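Local atomic coordinates of Iron(III) ABC transporter, periplasmic iron-compound-binding protein (Vibrio cholerae, PDB entry 5GGY), a protein that probably binds ferric hydroxamate siderophores such as Desferal in the periplasm and hands them to an ABC transporter for iron uptake. Residues A149-A154 / S274-A279; T158-V163 / Q217-Y222; S251-W256 / A268-E273. All coordinates share one frame; numbering follows the deposited sequence.

Contact 1 (A149-A154 / S274-A279)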
# COMPACT_ATOMS: atom_id res chain seq x y z
N ALA A 149 3.20 15.44 5.67
CA ALA A 149 3.08 16.30 6.85
C ALA A 149 4.16 17.37 6.85
O ALA A 149 3.92 18.51 7.25
CB ALA A 149 3.15 15.47 8.11
N SER A 150 5.35 16.99 6.41
CA SER A 150 6.48 17.91 6.34
C SER A 150 6.20 19.04 5.34
O SER A 150 6.66 20.17 5.52
CB SER A 150 7.75 17.16 5.94
OG SER A 150 8.06 16.14 6.88
N LEU A 151 5.44 18.72 4.30
CA LEU A 151 5.08 19.71 3.29
C LEU A 151 4.01 20.67 3.79
O LEU A 151 4.13 21.88 3.64
CB LEU A 151 4.62 19.01 2.01
CG LEU A 151 5.69 18.25 1.23
CD1 LEU A 151 5.07 17.48 0.08
CD2 LEU A 151 6.77 19.20 0.72
N GLN A 152 2.95 20.12 4.38
CA GLN A 152 1.84 20.94 4.88
C GLN A 152 2.20 21.62 6.20
O GLN A 152 1.35 22.25 6.82
CB GLN A 152 0.58 20.09 5.03
CG GLN A 152 0.72 18.91 5.98
CD GLN A 152 -0.40 17.90 5.81
OE1 GLN A 152 -1.30 18.08 4.99
NE2 GLN A 152 -0.35 16.83 6.60
N HIS A 153 3.45 21.49 6.61
CA HIS A 153 3.97 22.25 7.74
C HIS A 153 4.77 23.44 7.22
O HIS A 153 4.79 24.51 7.82
CB HIS A 153 4.84 21.37 8.64
CG HIS A 153 4.21 21.04 9.96
ND1 HIS A 153 3.26 20.06 10.10
CD2 HIS A 153 4.42 21.56 11.19
CE1 HIS A 153 2.89 19.99 11.37
NE2 HIS A 153 3.58 20.88 12.05
N ALA A 154 5.42 23.23 6.08
CA ALA A 154 6.23 24.26 5.44
C ALA A 154 5.42 25.06 4.43
O ALA A 154 5.75 26.21 4.13
CB ALA A 154 7.44 23.64 4.77
N SER A 274 13.48 18.54 -2.52
CA SER A 274 13.62 19.65 -3.46
C SER A 274 12.50 20.67 -3.30
O SER A 274 12.66 21.84 -3.64
CB SER A 274 13.65 19.13 -4.90
OG SER A 274 14.97 18.79 -5.28
N LEU A 275 11.36 20.22 -2.79
CA LEU A 275 10.19 21.08 -2.66
C LEU A 275 10.18 21.80 -1.31
O LEU A 275 9.59 22.88 -1.18
CB LEU A 275 8.91 20.27 -2.84
CG LEU A 275 7.68 21.06 -3.29
CD1 LEU A 275 7.97 21.78 -4.59
CD2 LEU A 275 6.49 20.13 -3.43
N LEU A 276 10.83 21.20 -0.31
CA LEU A 276 10.99 21.86 0.98
C LEU A 276 11.97 23.01 0.86
O LEU A 276 11.81 24.05 1.49
CB LEU A 276 11.46 20.86 2.05
CG LEU A 276 10.38 19.93 2.61
CD1 LEU A 276 10.95 19.01 3.67
CD2 LEU A 276 9.21 20.74 3.16
N ALA A 277 13.00 22.82 0.03
CA ALA A 277 13.82 23.95 -0.40
C ALA A 277 12.96 24.76 -1.36
O ALA A 277 11.95 24.27 -1.84
CB ALA A 277 15.10 23.48 -1.05
N VAL A 278 13.36 26.01 -1.62
CA VAL A 278 12.61 26.97 -2.44
C VAL A 278 11.16 27.17 -1.96
O VAL A 278 10.36 27.82 -2.63
CB VAL A 278 12.64 26.60 -3.97
CG1 VAL A 278 14.00 26.01 -4.36
CG2 VAL A 278 11.50 25.67 -4.39
N ALA A 279 10.84 26.64 -0.78
CA ALA A 279 9.55 26.88 -0.15
C ALA A 279 9.52 28.26 0.51
O ALA A 279 10.56 28.75 0.95
CB ALA A 279 9.25 25.79 0.87
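The CD2 methyl of L276 lies against L151, A154 and the backbone of S150, all on the last turns of helix 130-154. The tight part is built around that one methyl. L276 CD2 comes within 3.8 Å of L151 CD2 and an equal 3.8 Å of A154 CB, and it sits 3.5 Å from S150 O, an ordinary van der Waals approach to a carbonyl. The torsions explain which branch does the touching: chi1 of -77° sets L276 CG beside its backbone N, CD1 continues the extended chain, and CD2 branches off to meet L151 and A154. L151 meets it at a slant, and the same L151 CD2 also looks at L275 CD2, 4.3 Å away. Deeper in the protein the packing continues, with L151 resting on L189 and L275 on L191 and Y219.

The other side is looser. S150 only brushes the contact, its CB 4.3 Å from L276 CD1, while its hydroxyl turns back to E146 O within its own helix. Past L276 the chain leaves the helix through a type II turn ending at A279, and A277, the first residue beyond the helix, is exposed to solvent. A279 CB faces the first helix but stays 4.8 Å from A154 CB and leans on F155 instead. The amide of A154 has weak bonds to S150 O and L151 O as helix 130-154 ends. No hydrogen bond crosses between the segments, so what passes between them is apolar contact. The long helix 130-154, lying over the C-terminal helix 262-276, is consistent with the long inter-lobe helix of siderophore-binding periplasmic proteins.

Contact 2 (T158-V163 / Q217-Y222)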
# COMPACT_ATOMS: atom_id res chain seq x y z
N THR A 158 -3.73 24.98 1.60
CA THR A 158 -3.52 23.76 0.83
C THR A 158 -2.11 23.67 0.24
O THR A 158 -1.37 24.66 0.20
CB THR A 158 -4.54 23.66 -0.33
OG1 THR A 158 -4.34 24.74 -1.25
CG2 THR A 158 -5.96 23.71 0.21
N LEU A 159 -1.76 22.48 -0.23
CA LEU A 159 -0.45 22.22 -0.82
C LEU A 159 -0.39 22.75 -2.25
O LEU A 159 -1.40 22.74 -2.96
CB LEU A 159 -0.14 20.72 -0.77
CG LEU A 159 0.07 20.16 0.63
CD1 LEU A 159 0.18 18.64 0.60
CD2 LEU A 159 1.31 20.77 1.27
N PRO A 160 0.79 23.21 -2.68
CA PRO A 160 0.95 23.84 -4.00
C PRO A 160 0.81 22.85 -5.16
O PRO A 160 0.92 21.64 -4.97
CB PRO A 160 2.37 24.40 -3.95
CG PRO A 160 3.08 23.51 -2.98
CD PRO A 160 2.06 23.17 -1.94
N ALA A 161 0.57 23.38 -6.36
CA ALA A 161 0.50 22.56 -7.56
C ALA A 161 1.90 22.33 -8.12
O ALA A 161 2.70 23.26 -8.23
CB ALA A 161 -0.39 23.22 -8.61
N VAL A 162 2.20 21.08 -8.47
CA VAL A 162 3.53 20.71 -8.93
C VAL A 162 3.50 20.00 -10.28
O VAL A 162 2.66 19.14 -10.52
CB VAL A 162 4.24 19.79 -7.91
CG1 VAL A 162 5.62 19.38 -8.41
CG2 VAL A 162 4.36 20.48 -6.56
N VAL A 163 4.40 20.39 -11.17
CA VAL A 163 4.61 19.66 -12.41
C VAL A 163 6.02 19.07 -12.42
O VAL A 163 6.99 19.73 -12.03
CB VAL A 163 4.38 20.55 -13.66
CG1 VAL A 163 5.28 21.77 -13.63
CG2 VAL A 163 4.58 19.76 -14.94
N GLN A 217 1.03 28.72 -12.03
CA GLN A 217 0.70 28.12 -10.75
C GLN A 217 1.86 27.33 -10.15
O GLN A 217 2.12 26.19 -10.54
CB GLN A 217 -0.53 27.23 -10.89
CG GLN A 217 -0.49 26.33 -12.13
CD GLN A 217 -1.87 26.10 -12.72
OE1 GLN A 217 -2.82 25.80 -12.01
NE2 GLN A 217 -1.98 26.27 -14.04
N GLY A 218 2.55 27.94 -9.19
CA GLY A 218 3.47 27.20 -8.35
C GLY A 218 4.76 26.70 -8.95
O GLY A 218 5.50 27.45 -9.59
N TYR A 219 5.02 25.41 -8.77
CA TYR A 219 6.38 24.89 -8.81
C TYR A 219 6.69 23.92 -9.95
O TYR A 219 5.83 23.18 -10.42
CB TYR A 219 6.68 24.21 -7.47
CG TYR A 219 6.59 25.15 -6.28
CD1 TYR A 219 7.73 25.65 -5.67
CD2 TYR A 219 5.35 25.54 -5.77
CE1 TYR A 219 7.65 26.51 -4.59
CE2 TYR A 219 5.26 26.40 -4.69
CZ TYR A 219 6.41 26.88 -4.11
OH TYR A 219 6.32 27.74 -3.03
N VAL A 220 7.95 23.94 -10.37
CA VAL A 220 8.45 23.07 -11.42
C VAL A 220 9.67 22.29 -10.94
O VAL A 220 10.66 22.87 -10.51
CB VAL A 220 8.83 23.87 -12.68
CG1 VAL A 220 9.65 23.02 -13.64
CG2 VAL A 220 7.58 24.41 -13.36
N LEU A 221 9.58 20.97 -11.00
CA LEU A 221 10.68 20.10 -10.58
C LEU A 221 11.22 19.29 -11.76
O LEU A 221 10.44 18.67 -12.49
CB LEU A 221 10.22 19.16 -9.46
CG LEU A 221 9.78 19.80 -8.15
CD1 LEU A 221 9.29 18.75 -7.17
CD2 LEU A 221 10.91 20.62 -7.54
N TYR A 222 12.54 19.29 -11.94
CA TYR A 222 13.15 18.49 -12.99
C TYR A 222 14.21 17.54 -12.43
O TYR A 222 15.01 17.92 -11.58
CB TYR A 222 13.76 19.39 -14.08
CG TYR A 222 14.87 20.31 -13.62
CD1 TYR A 222 16.20 19.92 -13.72
CD2 TYR A 222 14.59 21.57 -13.11
CE1 TYR A 222 17.22 20.76 -13.30
CE2 TYR A 222 15.60 22.42 -12.70
CZ TYR A 222 16.91 22.01 -12.80
OH TYR A 222 17.92 22.84 -12.38
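The ring of Y219 is met obliquely by P160, whose CB lies 3.6 Å from Y219 CE2, while A161 O sits near the ring plane at an edge. F155 adds an edge-to-face stack with the same ring.

Next to these groups the backbones run parallel and zip together. Y219 N gives a nearly straight bond to A161 O at 3.2 Å, V163 N returns one to Y219 O, and L221 N reaches V163 O at 3.1 Å. Y219 and V163 thus each use both N and O toward the other strand.

Side chains alternate across the ladder. V162 shares a face with Y219 and L221; V162 CG1 touches L221 CD1 at 3.9 Å, and helix 262-276 packs on this face through L275 and I271. On the reverse face V163 and V220 lie side by side, pointing the same way. There V163 CG1, held between its backbone N and carbonyl carbon (chi1 57°), comes 3.5 Å from V220 CG2. Neighbouring parallel strands with a helix laid on one face are characteristic of the alpha/beta lobes of periplasmic binding proteins.

Contact 3 (S251-W256 / A268-E273)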
# COMPACT_ATOMS: atom_id res chain seq x y z
N SER A 251 15.92 21.53 -8.90
CA SER A 251 16.36 20.26 -9.45
C SER A 251 16.14 19.14 -8.43
O SER A 251 16.22 19.36 -7.22
CB SER A 251 17.84 20.33 -9.85
OG SER A 251 18.67 20.53 -8.72
N VAL A 252 15.85 17.94 -8.93
CA VAL A 252 15.66 16.79 -8.06
C VAL A 252 16.78 15.78 -8.26
O VAL A 252 17.09 15.40 -9.39
CB VAL A 252 14.30 16.11 -8.31
CG1 VAL A 252 14.08 14.98 -7.31
CG2 VAL A 252 13.17 17.13 -8.22
N ARG A 253 17.40 15.35 -7.16
CA ARG A 253 18.50 14.40 -7.21
C ARG A 253 18.08 13.11 -7.90
O ARG A 253 16.91 12.72 -7.81
CB ARG A 253 19.02 14.12 -5.79
CG ARG A 253 18.01 13.53 -4.83
CD ARG A 253 18.64 13.26 -3.48
NE ARG A 253 17.67 12.80 -2.49
CZ ARG A 253 17.35 11.52 -2.29
NH1 ARG A 253 17.94 10.57 -3.00
NH2 ARG A 253 16.45 11.20 -1.37
N PRO A 254 19.02 12.45 -8.60
CA PRO A 254 18.74 11.29 -9.46
C PRO A 254 17.86 10.21 -8.83
O PRO A 254 18.29 9.49 -7.92
CB PRO A 254 20.14 10.74 -9.74
CG PRO A 254 21.01 11.94 -9.71
CD PRO A 254 20.44 12.83 -8.64
N VAL A 255 16.63 10.11 -9.31
CA VAL A 255 15.73 9.02 -8.96
C VAL A 255 15.05 8.52 -10.22
O VAL A 255 14.41 9.29 -10.94
CB VAL A 255 14.66 9.43 -7.94
CG1 VAL A 255 13.73 8.26 -7.67
CG2 VAL A 255 15.30 9.89 -6.64
N TRP A 256 15.19 7.23 -10.50
CA TRP A 256 14.67 6.64 -11.73
C TRP A 256 13.15 6.71 -11.78
O TRP A 256 12.45 6.16 -10.92
CB TRP A 256 15.15 5.19 -11.86
CG TRP A 256 14.96 4.59 -13.23
CD1 TRP A 256 14.37 3.40 -13.52
CD2 TRP A 256 15.39 5.14 -14.48
NE1 TRP A 256 14.39 3.17 -14.87
CE2 TRP A 256 15.01 4.22 -15.49
CE3 TRP A 256 16.05 6.31 -14.85
CZ2 TRP A 256 15.28 4.45 -16.84
CZ3 TRP A 256 16.31 6.53 -16.20
CH2 TRP A 256 15.92 5.61 -17.17
N ALA A 268 9.46 10.16 -3.72
CA ALA A 268 8.72 10.95 -2.74
C ALA A 268 9.65 11.75 -1.83
O ALA A 268 9.37 12.91 -1.53
CB ALA A 268 7.83 10.04 -1.91
N GLU A 269 10.74 11.12 -1.40
CA GLU A 269 11.70 11.77 -0.52
C GLU A 269 12.52 12.83 -1.24
O GLU A 269 12.77 13.91 -0.70
CB GLU A 269 12.63 10.72 0.11
CG GLU A 269 11.93 9.73 1.03
CD GLU A 269 12.88 8.76 1.69
OE1 GLU A 269 13.88 8.38 1.05
OE2 GLU A 269 12.63 8.38 2.86
N ALA A 270 12.92 12.53 -2.47
CA ALA A 270 13.73 13.45 -3.26
C ALA A 270 12.91 14.65 -3.70
O ALA A 270 13.39 15.79 -3.66
CB ALA A 270 14.31 12.73 -4.47
N ILE A 271 11.67 14.40 -4.10
CA ILE A 271 10.76 15.46 -4.50
C ILE A 271 10.43 16.36 -3.31
O ILE A 271 10.46 17.59 -3.43
CB ILE A 271 9.45 14.88 -5.09
CG1 ILE A 271 9.70 14.38 -6.52
CG2 ILE A 271 8.34 15.92 -5.08
CD1 ILE A 271 8.51 13.69 -7.15
N THR A 272 10.14 15.75 -2.16
CA THR A 272 9.88 16.49 -0.93
C THR A 272 11.07 17.37 -0.57
O THR A 272 10.91 18.55 -0.28
CB THR A 272 9.58 15.54 0.25
OG1 THR A 272 8.36 14.84 0.00
CG2 THR A 272 9.46 16.33 1.55
N GLU A 273 12.26 16.78 -0.61
CA GLU A 273 13.50 17.49 -0.32
C GLU A 273 13.69 18.71 -1.22
O GLU A 273 14.02 19.80 -0.73
CB GLU A 273 14.68 16.53 -0.48
CG GLU A 273 16.03 17.21 -0.59
CD GLU A 273 17.14 16.22 -0.88
OE1 GLU A 273 16.96 15.02 -0.57
OE2 GLU A 273 18.18 16.63 -1.43
O HOH W 1 15.94 16.08 -4.34
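Charge comes first: R253 and E273 form a salt bridge, with R253 NE donating to E273 OE1 at 3.0 Å and an N-H...O angle of 159°. The oxygen lies close to the guanidinium plane, but the donor arrives from above the carboxylate plane, and the two flat groups are turned 27° against each other. R253 starts with CG wedged between its backbone N and carbonyl carbon (chi1 60°), then runs extended to NE, across the helix; E273, also extended, meets it at about a right angle. E269 is a more distant neighbour, its OE1 4.5 Å from R253 NH2, too far for a salt bridge; its stronger partner is R143, which pairs with OE2.

Apolar contacts converge on one methyl. A270 CB receives V252 CG1 at 3.6 Å and V255 CG2 at 3.7 Å, and the aliphatic CG of R253 packs on it as well. The same methyl lies off-centre over one face of the guanidinium. Small A270 therefore lets the chain come close to the helix, and strand and loop side chains settle round it.

A water supplies the remaining link: it donates to A270 O at 2.7 Å and accepts a longer bond of 3.3 Å from R253 N, joining helix backbone to chain backbone just past the strand. Within the helix, T272 OG1 folds back to A268 O at 2.7 Å; that oxygen also takes T272 N, from the opposite face of its plane, so a buried hydroxyl is satisfied locally.

Taken together, a greasy floor and a charged outer side divide the work: the methyl contacts set the spacing, while on the partly exposed side the NE-H bond to E273 probably limits the rotation of the guanidinium.

In the fold
Contacts 1 and 3 use successive parts of helix 262-276, and contact 2 joins two strands of the sheet on which that helix packs. Contact 1, a pair of helix ends far from the chain's centre, is the least buried and purely apolar. Contacts 2 and 3 each have a little over half their touching residues buried; contact 2 is held by direct backbone hydrogen bonds, whereas contact 3, nearer the centre, adds an ion pair and a water on its partly exposed side. L275 of contact 1 packs on V162 of contact 2, L221 of contact 2 on I271 of contact 3. S274 OG lies close to S251 O, probably a hydrogen bond though modelled too short, where contact 1 meets contact 3.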